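Local coordinates for periplasmic binding protein (Veillonella parvula, PDB 4MO9) that probably captures an iron-bearing or similar solute in the periplasm and delivers it to an ABC importer, as TroA-like binding proteins do, at residues A[56-61]-A[171-176]; A[182-187]-A[348-353]; A[309-314]-A[327-332]. One frame throughout, in Å; residues are numbered along the deposited sequence.

Contact 1: residues A[56-61]-A[171-176]; sequences SALMGK and EERAAE
R173 grips a single backbone oxygen, A57 O, with two nitrogens side-on. NE gives the shorter and straighter bond, 2.7 Å to A57 O with an N-H...O angle of 156°; NH2 adds a more bent one to that same A57 O at 3.0 Å. The oxygen lies in the guanidinium plane. NE in turn lies in the plane of the A57 carbonyl, whereas NH2 is tilted from it. Beside the polar grip, L58 sends CD2 against the backbone of helix 171-194, 3.5 Å from A174 N and 3.9 Å from A174 CB, while the R173 chain runs alongside, its CG 4.1 Å from L58 CD2. With CG anti to the backbone N (chi1 -178°) and a bend at chi2, R173 reaches across to the end of helix 52-59. Further out, I164, L168 and I177 pack on L58, F351 and F355 on A57, and F355 O takes a weak bond from R173 NH2. Just past M59, G60 takes positive phi and turns the chain, which leaves K61 N 7.6 Å from A57 O. The arginine thus supplies donors the helix no longer offers, and its positive charge would probably interact favourably with the carboxy-terminal end of helix 52-59.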
loop_
_atom_site.group_PDB
_atom_site.type_symbol
_atom_site.label_atom_id
_atom_site.label_comp_id
_atom_site.label_asym_id
_atom_site.label_seq_id
_atom_site.Cartn_x
_atom_site.Cartn_y
_atom_site.Cartn_z
ATOM N N SER A 56 -1.423 -11.403 8.622
ATOM C CA SER A 56 -2.766 -11.374 9.194
ATOM C C SER A 56 -3.731 -12.122 8.286
ATOM O O SER A 56 -4.621 -12.823 8.757
ATOM C CB SER A 56 -3.243 -9.932 9.377
ATOM O OG SER A 56 -2.337 -9.189 10.172
ATOM N N ALA A 57 -3.554 -11.974 6.977
ATOM C CA ALA A 57 -4.431 -12.639 6.015
ATOM C C ALA A 57 -4.244 -14.154 6.026
ATOM O O ALA A 57 -5.182 -14.909 5.748
ATOM C CB ALA A 57 -4.190 -12.079 4.621
ATOM N N LEU A 58 -3.034 -14.599 6.353
ATOM C CA LEU A 58 -2.716 -16.027 6.413
ATOM C C LEU A 58 -3.134 -16.656 7.741
ATOM O O LEU A 58 -3.654 -17.781 7.777
ATOM C CB LEU A 58 -1.211 -16.232 6.185
ATOM C CG LEU A 58 -0.745 -15.937 4.759
ATOM C CD1 LEU A 58 0.764 -15.691 4.696
ATOM C CD2 LEU A 58 -1.134 -17.072 3.832
HETATM N N MSE A 59 -2.913 -15.933 8.839
HETATM C CA MSE A 59 -3.115 -16.513 10.165
HETATM C C MSE A 59 -4.491 -16.210 10.762
HETATM O O MSE A 59 -4.944 -16.911 11.675
HETATM C CB MSE A 59 -2.037 -16.020 11.137
HETATM C CG MSE A 59 -0.598 -16.307 10.728
HETATM SE SE MSE A 59 -0.245 -18.213 10.509
HETATM C CE MSE A 59 -0.899 -18.867 12.243
ATOM N N GLY A 60 -5.149 -15.162 10.271
ATOM C CA GLY A 60 -6.435 -14.781 10.836
ATOM C C GLY A 60 -6.327 -14.503 12.328
ATOM O O GLY A 60 -5.457 -13.742 12.761
ATOM N N LYS A 61 -7.198 -15.134 13.114
ATOM C CA LYS A 61 -7.246 -14.884 14.552
ATOM C C LYS A 61 -5.980 -15.337 15.271
ATOM O O LYS A 61 -5.709 -14.889 16.386
ATOM C CB LYS A 61 -8.456 -15.572 15.172
ATOM C CG LYS A 61 -9.790 -14.923 14.851
ATOM C CD LYS A 61 -10.927 -15.774 15.407
ATOM C CE LYS A 61 -12.215 -14.974 15.561
ATOM N NZ LYS A 61 -13.325 -15.809 16.109
ATOM N N GLU A 171 0.749 -22.748 3.037
ATOM C CA GLU A 171 0.875 -22.731 1.575
ATOM C C GLU A 171 -0.454 -22.675 0.837
ATOM O O GLU A 171 -0.566 -21.976 -0.172
ATOM C CB GLU A 171 1.661 -23.948 1.072
ATOM C CG GLU A 171 3.147 -23.877 1.331
ATOM C CD GLU A 171 3.862 -25.136 0.880
ATOM O OE1 GLU A 171 4.316 -25.913 1.754
ATOM O OE2 GLU A 171 3.966 -25.341 -0.351
ATOM N N GLU A 172 -1.452 -23.416 1.314
ATOM C CA GLU A 172 -2.741 -23.451 0.622
ATOM C C GLU A 172 -3.450 -22.100 0.685
ATOM O O GLU A 172 -3.955 -21.607 -0.330
ATOM C CB GLU A 172 -3.643 -24.566 1.171
ATOM C CG GLU A 172 -3.188 -25.979 0.810
ATOM C CD GLU A 172 -4.196 -27.042 1.239
ATOM O OE1 GLU A 172 -4.937 -26.806 2.223
ATOM O OE2 GLU A 172 -4.255 -28.109 0.587
ATOM N N ARG A 173 -3.473 -21.488 1.865
ATOM C CA ARG A 173 -4.135 -20.182 2.023
ATOM C C ARG A 173 -3.384 -19.102 1.254
ATOM O O ARG A 173 -3.989 -18.178 0.686
ATOM C CB ARG A 173 -4.227 -19.815 3.504
ATOM C CG ARG A 173 -4.931 -18.507 3.783
ATOM C CD ARG A 173 -5.791 -18.657 5.010
ATOM N NE ARG A 173 -6.277 -17.379 5.525
ATOM C CZ ARG A 173 -7.479 -17.215 6.060
ATOM N NH1 ARG A 173 -8.315 -18.248 6.125
ATOM N NH2 ARG A 173 -7.846 -16.025 6.524
ATOM N N ALA A 174 -2.061 -19.218 1.237
ATOM C CA ALA A 174 -1.244 -18.326 0.424
ATOM C C ALA A 174 -1.665 -18.453 -1.043
ATOM O O ALA A 174 -1.776 -17.452 -1.742
ATOM C CB ALA A 174 0.248 -18.656 0.599
ATOM N N ALA A 175 -1.895 -19.689 -1.505
ATOM C CA ALA A 175 -2.384 -19.906 -2.874
ATOM C C ALA A 175 -3.731 -19.207 -3.144
ATOM O O ALA A 175 -3.939 -18.647 -4.228
ATOM C CB ALA A 175 -2.467 -21.414 -3.194
ATOM N N GLU A 176 -4.641 -19.229 -2.175
ATOM C CA GLU A 176 -5.921 -18.538 -2.339
ATOM C C GLU A 176 -5.709 -17.038 -2.465
ATOM O O GLU A 176 -6.363 -16.376 -3.268
ATOM C CB GLU A 176 -6.826 -18.777 -1.142
ATOM C CG GLU A 176 -7.153 -20.227 -0.854
ATOM C CD GLU A 176 -7.811 -20.381 0.505
ATOM O OE1 GLU A 176 -8.501 -19.420 0.929
ATOM O OE2 GLU A 176 -7.629 -21.443 1.147
#

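Contact 2: residues A[182-187]-A[348-353]; sequences TNRVTR and LKEFYD
The R184 guanidinium and the E350 carboxylate meet with their planes almost perpendicular, 89° apart. A water lies at the guanidinium edge, in its plane; E350 OE1 approaches obliquely, and the ring of F180 adds a cation-pi contact. The motif is a water-bridged salt bridge between two helices, and one of them, helix 171-194, is the long helix that in TroA-like binding proteins links the two lobes. The direct ion pair is long, 3.4 Å from R184 NH2 to E350 OE1, and is not a hydrogen bond. The water joins the same two atoms: it accepts from R184 NH2 at 3.0 Å and donates to E350 OE1 at 3.1 Å, closing a small triangle. Both side chains are stretched toward each other. R184 is extended from CG to NE, and E350, with CG anti to its own N (chi1 -170°), is straight beyond it, which lets two segments whose CA atoms come no nearer than 11.2 Å, between R184 and L348, meet through their ends. Other groups steady the arginine: NH1 donates to F180 O, and NE makes a weak bond to T347 OG1. E350 also packs on F180, and its second oxygen, OE2, stays 3.7 Å from R184 NH2.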
loop_
_atom_site.group_PDB
_atom_site.type_symbol
_atom_site.label_atom_id
_atom_site.label_comp_id
_atom_site.label_asym_id
_atom_site.label_seq_id
_atom_site.Cartn_x
_atom_site.Cartn_y
_atom_site.Cartn_z
ATOM N N THR A 182 -4.207 -12.304 -8.294
ATOM C CA THR A 182 -3.905 -12.561 -9.699
ATOM C C THR A 182 -5.139 -12.444 -10.589
ATOM O O THR A 182 -5.037 -11.856 -11.682
ATOM C CB THR A 182 -3.248 -13.960 -9.888
ATOM O OG1 THR A 182 -2.066 -14.036 -9.080
ATOM C CG2 THR A 182 -2.860 -14.204 -11.354
ATOM N N ASN A 183 -6.280 -13.012 -10.166
ATOM C CA ASN A 183 -7.522 -12.902 -10.944
ATOM C C ASN A 183 -7.751 -11.440 -11.327
ATOM O O ASN A 183 -8.100 -11.124 -12.465
ATOM C CB ASN A 183 -8.772 -13.361 -10.156
ATOM C CG ASN A 183 -8.748 -14.836 -9.758
ATOM O OD1 ASN A 183 -8.002 -15.650 -10.318
ATOM N ND2 ASN A 183 -9.583 -15.188 -8.769
ATOM N N ARG A 184 -7.553 -10.552 -10.363
ATOM C CA ARG A 184 -7.983 -9.157 -10.520
ATOM C C ARG A 184 -6.977 -8.298 -11.268
ATOM O O ARG A 184 -7.347 -7.523 -12.161
ATOM C CB ARG A 184 -8.304 -8.556 -9.152
ATOM C CG ARG A 184 -9.557 -9.175 -8.554
ATOM C CD ARG A 184 -9.709 -8.878 -7.086
ATOM N NE ARG A 184 -11.047 -9.265 -6.643
ATOM C CZ ARG A 184 -11.409 -10.521 -6.392
ATOM N NH1 ARG A 184 -10.527 -11.504 -6.521
ATOM N NH2 ARG A 184 -12.648 -10.791 -6.006
ATOM N N VAL A 185 -5.702 -8.441 -10.928
ATOM C CA VAL A 185 -4.692 -7.621 -11.578
ATOM C C VAL A 185 -4.523 -8.011 -13.051
ATOM O O VAL A 185 -4.372 -7.133 -13.910
ATOM C CB VAL A 185 -3.374 -7.627 -10.803
ATOM C CG1 VAL A 185 -2.257 -6.969 -11.612
ATOM C CG2 VAL A 185 -3.567 -6.896 -9.486
ATOM N N THR A 186 -4.600 -9.310 -13.362
ATOM C CA THR A 186 -4.484 -9.734 -14.760
ATOM C C THR A 186 -5.656 -9.279 -15.616
ATOM O O THR A 186 -5.456 -8.938 -16.784
ATOM C CB THR A 186 -4.267 -11.266 -14.934
ATOM O OG1 THR A 186 -5.396 -11.980 -14.408
ATOM C CG2 THR A 186 -2.986 -11.706 -14.228
ATOM N N ARG A 187 -6.874 -9.283 -15.065
ATOM C CA ARG A 187 -8.031 -8.766 -15.796
ATOM C C ARG A 187 -7.766 -7.313 -16.188
ATOM O O ARG A 187 -7.966 -6.926 -17.346
ATOM C CB ARG A 187 -9.318 -8.849 -14.952
ATOM C CG ARG A 187 -10.568 -8.310 -15.653
ATOM C CD ARG A 187 -11.817 -8.327 -14.749
ATOM N NE ARG A 187 -12.285 -9.688 -14.474
ATOM C CZ ARG A 187 -12.071 -10.345 -13.334
ATOM N NH1 ARG A 187 -11.395 -9.774 -12.338
ATOM N NH2 ARG A 187 -12.535 -11.587 -13.194
ATOM N N LEU A 348 -11.735 -4.611 -2.150
ATOM C CA LEU A 348 -11.084 -4.361 -0.866
ATOM C C LEU A 348 -11.886 -4.998 0.268
ATOM O O LEU A 348 -11.326 -5.730 1.099
ATOM C CB LEU A 348 -10.888 -2.855 -0.621
ATOM C CG LEU A 348 -10.078 -2.460 0.622
ATOM C CD1 LEU A 348 -8.655 -3.041 0.575
ATOM C CD2 LEU A 348 -10.033 -0.953 0.803
ATOM N N LYS A 349 -13.191 -4.731 0.295
ATOM C CA LYS A 349 -14.083 -5.320 1.302
ATOM C C LYS A 349 -13.991 -6.854 1.304
ATOM O O LYS A 349 -13.924 -7.492 2.363
ATOM C CB LYS A 349 -15.536 -4.868 1.063
ATOM C CG LYS A 349 -16.530 -5.524 2.006
ATOM C CD LYS A 349 -17.963 -5.078 1.761
ATOM C CE LYS A 349 -18.907 -5.907 2.612
ATOM N NZ LYS A 349 -18.534 -5.846 4.051
ATOM N N GLU A 350 -13.971 -7.442 0.114
ATOM C CA GLU A 350 -13.914 -8.891 0.001
ATOM C C GLU A 350 -12.577 -9.435 0.513
ATOM O O GLU A 350 -12.540 -10.506 1.135
ATOM C CB GLU A 350 -14.166 -9.324 -1.442
ATOM C CG GLU A 350 -14.364 -10.819 -1.620
ATOM C CD GLU A 350 -14.766 -11.181 -3.036
ATOM O OE1 GLU A 350 -15.143 -10.264 -3.808
ATOM O OE2 GLU A 350 -14.705 -12.385 -3.372
ATOM N N PHE A 351 -11.488 -8.701 0.276
ATOM C CA PHE A 351 -10.193 -9.128 0.805
ATOM C C PHE A 351 -10.281 -9.177 2.328
ATOM O O PHE A 351 -9.839 -10.146 2.954
ATOM C CB PHE A 351 -9.045 -8.211 0.352
ATOM C CG PHE A 351 -7.697 -8.687 0.801
ATOM C CD1 PHE A 351 -6.902 -9.447 -0.041
ATOM C CD2 PHE A 351 -7.233 -8.402 2.079
ATOM C CE1 PHE A 351 -5.650 -9.924 0.389
ATOM C CE2 PHE A 351 -5.994 -8.877 2.521
ATOM C CZ PHE A 351 -5.203 -9.629 1.680
ATOM N N TYR A 352 -10.853 -8.139 2.931
ATOM C CA TYR A 352 -11.061 -8.157 4.383
ATOM C C TYR A 352 -11.971 -9.311 4.809
ATOM O O TYR A 352 -11.608 -10.090 5.702
ATOM C CB TYR A 352 -11.662 -6.837 4.880
ATOM C CG TYR A 352 -10.646 -5.765 5.207
ATOM C CD1 TYR A 352 -10.003 -5.059 4.198
ATOM C CD2 TYR A 352 -10.347 -5.448 6.527
ATOM C CE1 TYR A 352 -9.069 -4.069 4.489
ATOM C CE2 TYR A 352 -9.408 -4.470 6.836
ATOM C CZ TYR A 352 -8.780 -3.773 5.814
ATOM O OH TYR A 352 -7.843 -2.794 6.116
ATOM N N ASP A 353 -13.156 -9.399 4.200
ATOM C CA ASP A 353 -14.138 -10.431 4.561
ATOM C C ASP A 353 -13.544 -11.840 4.478
ATOM O O ASP A 353 -13.738 -12.663 5.375
ATOM C CB ASP A 353 -15.371 -10.357 3.650
ATOM C CG ASP A 353 -16.280 -9.168 3.959
ATOM O OD1 ASP A 353 -16.166 -8.568 5.053
ATOM O OD2 ASP A 353 -17.121 -8.841 3.095
HETATM O O HOH W 1 -14.095 -8.194 -5.873
#

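Contact 3: residues A[309-314]-A[327-332]; sequences QVYSAH and FEYLAK
Strand 310-313 and helix 324-334 form a beta-alpha unit of the Rossmann-like second lobe, with Y329 of the helix reaching A313 and Y311 of the strand. The short segments run antiparallel, 10.2 Å apart axis to axis, at 174°. Y329 spans that gap. A chi1 of -174° swings its ring away from its own backbone N and out to the strand, where the A313 methyl CB approaches obliquely, 3.8 Å from Y329 CE1. The hydroxyl goes farther: Y329 OH comes to the edge of the Y311 ring, near its plane, 3.5 Å from Y311 CB and 3.6 Å from Y311 CD2. The Y311 ring is secured at its far end, where its OH donates to Q309 OE1 at 2.9 Å from above the carbonyl plane. F365 stacks on Y329, H367 stacks on Y311, and M366 N makes a weak bond with Y329 OH. Were Y329 cut back to an alanine, F365 would probably lose its stacking partner and a gap would open beside the A313 methyl and Y311 CB. Strand 310-313 lies between strands 259-263 and 365-367, while the far flank of helix 324-334 packs on helix 171-194, F327 against Y181 and V185, and A331 against V188.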
loop_
_atom_site.group_PDB
_atom_site.type_symbol
_atom_site.label_atom_id
_atom_site.label_comp_id
_atom_site.label_asym_id
_atom_site.label_seq_id
_atom_site.Cartn_x
_atom_site.Cartn_y
_atom_site.Cartn_z
ATOM N N GLN A 309 -14.388 15.201 -12.878
ATOM C CA GLN A 309 -13.416 14.128 -13.031
ATOM C C GLN A 309 -12.347 14.252 -11.952
ATOM O O GLN A 309 -11.146 14.119 -12.225
ATOM C CB GLN A 309 -12.797 14.143 -14.431
ATOM C CG GLN A 309 -13.801 13.833 -15.539
ATOM C CD GLN A 309 -14.311 12.405 -15.472
ATOM O OE1 GLN A 309 -13.578 11.489 -15.103
ATOM N NE2 GLN A 309 -15.574 12.210 -15.831
ATOM N N VAL A 310 -12.809 14.505 -10.725
ATOM C CA VAL A 310 -11.948 14.608 -9.549
ATOM C C VAL A 310 -12.216 13.423 -8.622
ATOM O O VAL A 310 -13.362 13.207 -8.186
ATOM C CB VAL A 310 -12.182 15.924 -8.782
ATOM C CG1 VAL A 310 -11.286 15.989 -7.551
ATOM C CG2 VAL A 310 -11.918 17.108 -9.688
ATOM N N TYR A 311 -11.153 12.675 -8.325
ATOM C CA TYR A 311 -11.236 11.416 -7.590
ATOM C C TYR A 311 -10.256 11.406 -6.429
ATOM O O TYR A 311 -9.427 12.306 -6.301
ATOM C CB TYR A 311 -10.886 10.248 -8.520
ATOM C CG TYR A 311 -11.811 10.127 -9.700
ATOM C CD1 TYR A 311 -11.624 10.901 -10.840
ATOM C CD2 TYR A 311 -12.882 9.255 -9.669
ATOM C CE1 TYR A 311 -12.490 10.809 -11.923
ATOM C CE2 TYR A 311 -13.752 9.152 -10.749
ATOM C CZ TYR A 311 -13.550 9.933 -11.868
ATOM O OH TYR A 311 -14.399 9.823 -12.939
ATOM N N SER A 312 -10.342 10.373 -5.592
ATOM C CA SER A 312 -9.411 10.206 -4.481
ATOM C C SER A 312 -9.323 8.730 -4.119
ATOM O O SER A 312 -10.344 8.043 -4.077
ATOM C CB SER A 312 -9.890 11.023 -3.268
ATOM O OG SER A 312 -9.013 10.827 -2.159
ATOM N N ALA A 313 -8.104 8.236 -3.898
ATOM C CA ALA A 313 -7.887 6.874 -3.432
ATOM C C ALA A 313 -6.959 6.943 -2.227
ATOM O O ALA A 313 -6.201 7.904 -2.088
ATOM C CB ALA A 313 -7.270 6.022 -4.530
ATOM N N HIS A 314 -7.019 5.939 -1.356
ATOM C CA HIS A 314 -6.242 5.937 -0.117
ATOM C C HIS A 314 -4.754 5.673 -0.391
ATOM O O HIS A 314 -4.396 4.652 -0.995
ATOM C CB HIS A 314 -6.798 4.875 0.851
ATOM C CG HIS A 314 -6.290 5.006 2.256
ATOM N ND1 HIS A 314 -4.976 4.769 2.595
ATOM C CD2 HIS A 314 -6.917 5.358 3.405
ATOM C CE1 HIS A 314 -4.812 4.969 3.891
ATOM N NE2 HIS A 314 -5.975 5.324 4.408
ATOM N N PHE A 327 -5.293 -1.206 -8.537
ATOM C CA PHE A 327 -5.215 -1.469 -9.978
ATOM C C PHE A 327 -6.604 -1.327 -10.597
ATOM O O PHE A 327 -6.769 -0.684 -11.636
ATOM C CB PHE A 327 -4.665 -2.885 -10.252
ATOM C CG PHE A 327 -3.159 -2.991 -10.212
ATOM C CD1 PHE A 327 -2.496 -3.206 -9.008
ATOM C CD2 PHE A 327 -2.407 -2.929 -11.383
ATOM C CE1 PHE A 327 -1.107 -3.333 -8.962
ATOM C CE2 PHE A 327 -1.000 -3.058 -11.352
ATOM C CZ PHE A 327 -0.352 -3.268 -10.134
ATOM N N GLU A 328 -7.605 -1.914 -9.945
ATOM C CA GLU A 328 -8.983 -1.836 -10.428
ATOM C C GLU A 328 -9.538 -0.413 -10.389
ATOM O O GLU A 328 -10.185 0.041 -11.339
ATOM C CB GLU A 328 -9.880 -2.761 -9.606
ATOM C CG GLU A 328 -9.612 -4.255 -9.816
ATOM C CD GLU A 328 -10.624 -5.111 -9.084
ATOM O OE1 GLU A 328 -11.110 -4.669 -8.012
ATOM O OE2 GLU A 328 -10.959 -6.211 -9.579
ATOM N N TYR A 329 -9.279 0.298 -9.296
ATOM C CA TYR A 329 -9.787 1.674 -9.157
ATOM C C TYR A 329 -9.220 2.600 -10.220
ATOM O O TYR A 329 -9.937 3.427 -10.783
ATOM C CB TYR A 329 -9.453 2.234 -7.774
ATOM C CG TYR A 329 -10.081 3.586 -7.524
ATOM C CD1 TYR A 329 -9.312 4.743 -7.459
ATOM C CD2 TYR A 329 -11.455 3.705 -7.364
ATOM C CE1 TYR A 329 -9.900 5.985 -7.226
ATOM C CE2 TYR A 329 -12.055 4.942 -7.133
ATOM C CZ TYR A 329 -11.273 6.075 -7.067
ATOM O OH TYR A 329 -11.879 7.300 -6.837
ATOM N N LEU A 330 -7.926 2.474 -10.498
ATOM C CA LEU A 330 -7.304 3.354 -11.485
ATOM C C LEU A 330 -7.844 3.054 -12.881
ATOM O O LEU A 330 -8.212 3.966 -13.611
ATOM C CB LEU A 330 -5.782 3.219 -11.458
ATOM C CG LEU A 330 -5.069 3.785 -10.233
ATOM C CD1 LEU A 330 -3.619 3.313 -10.222
ATOM C CD2 LEU A 330 -5.142 5.313 -10.228
ATOM N N ALA A 331 -7.911 1.776 -13.244
ATOM C CA ALA A 331 -8.378 1.391 -14.583
ATOM C C ALA A 331 -9.845 1.737 -14.808
ATOM O O ALA A 331 -10.236 2.221 -15.888
ATOM C CB ALA A 331 -8.142 -0.094 -14.813
ATOM N N LYS A 332 -10.663 1.493 -13.790
ATOM C CA LYS A 332 -12.088 1.834 -13.851
ATOM C C LYS A 332 -12.311 3.352 -13.888
ATOM O O LYS A 332 -13.265 3.832 -14.518
ATOM C CB LYS A 332 -12.837 1.194 -12.672
ATOM C CG LYS A 332 -14.341 1.452 -12.614
ATOM C CD LYS A 332 -14.941 0.719 -11.403
ATOM C CE LYS A 332 -16.461 0.777 -11.362
ATOM N NZ LYS A 332 -17.118 -0.155 -12.322
#

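Contacts 1 and 2 both draw on helix 171-194, the spine of the protein, and their centres lie 14 Å apart; they touch where A57 CB packs on F351 CZ at 4.0 Å. Contact 3 centres 15 Å from contact 2 and meets it twice, R184 CG to E328 OE2 at 3.4 Å and V185 CG2 to F327 CD1 at 3.9 Å. Contacts 1 and 3 do not touch, their nearest atoms being about 13 Å apart, so contact 2 is the one that touches both. Trimethylamine oxide sits in a pocket lined by W45, A48, S73 and R78, none of which belongs to a contact; W45 and A48 come just before helix 52-59, used by contact 1.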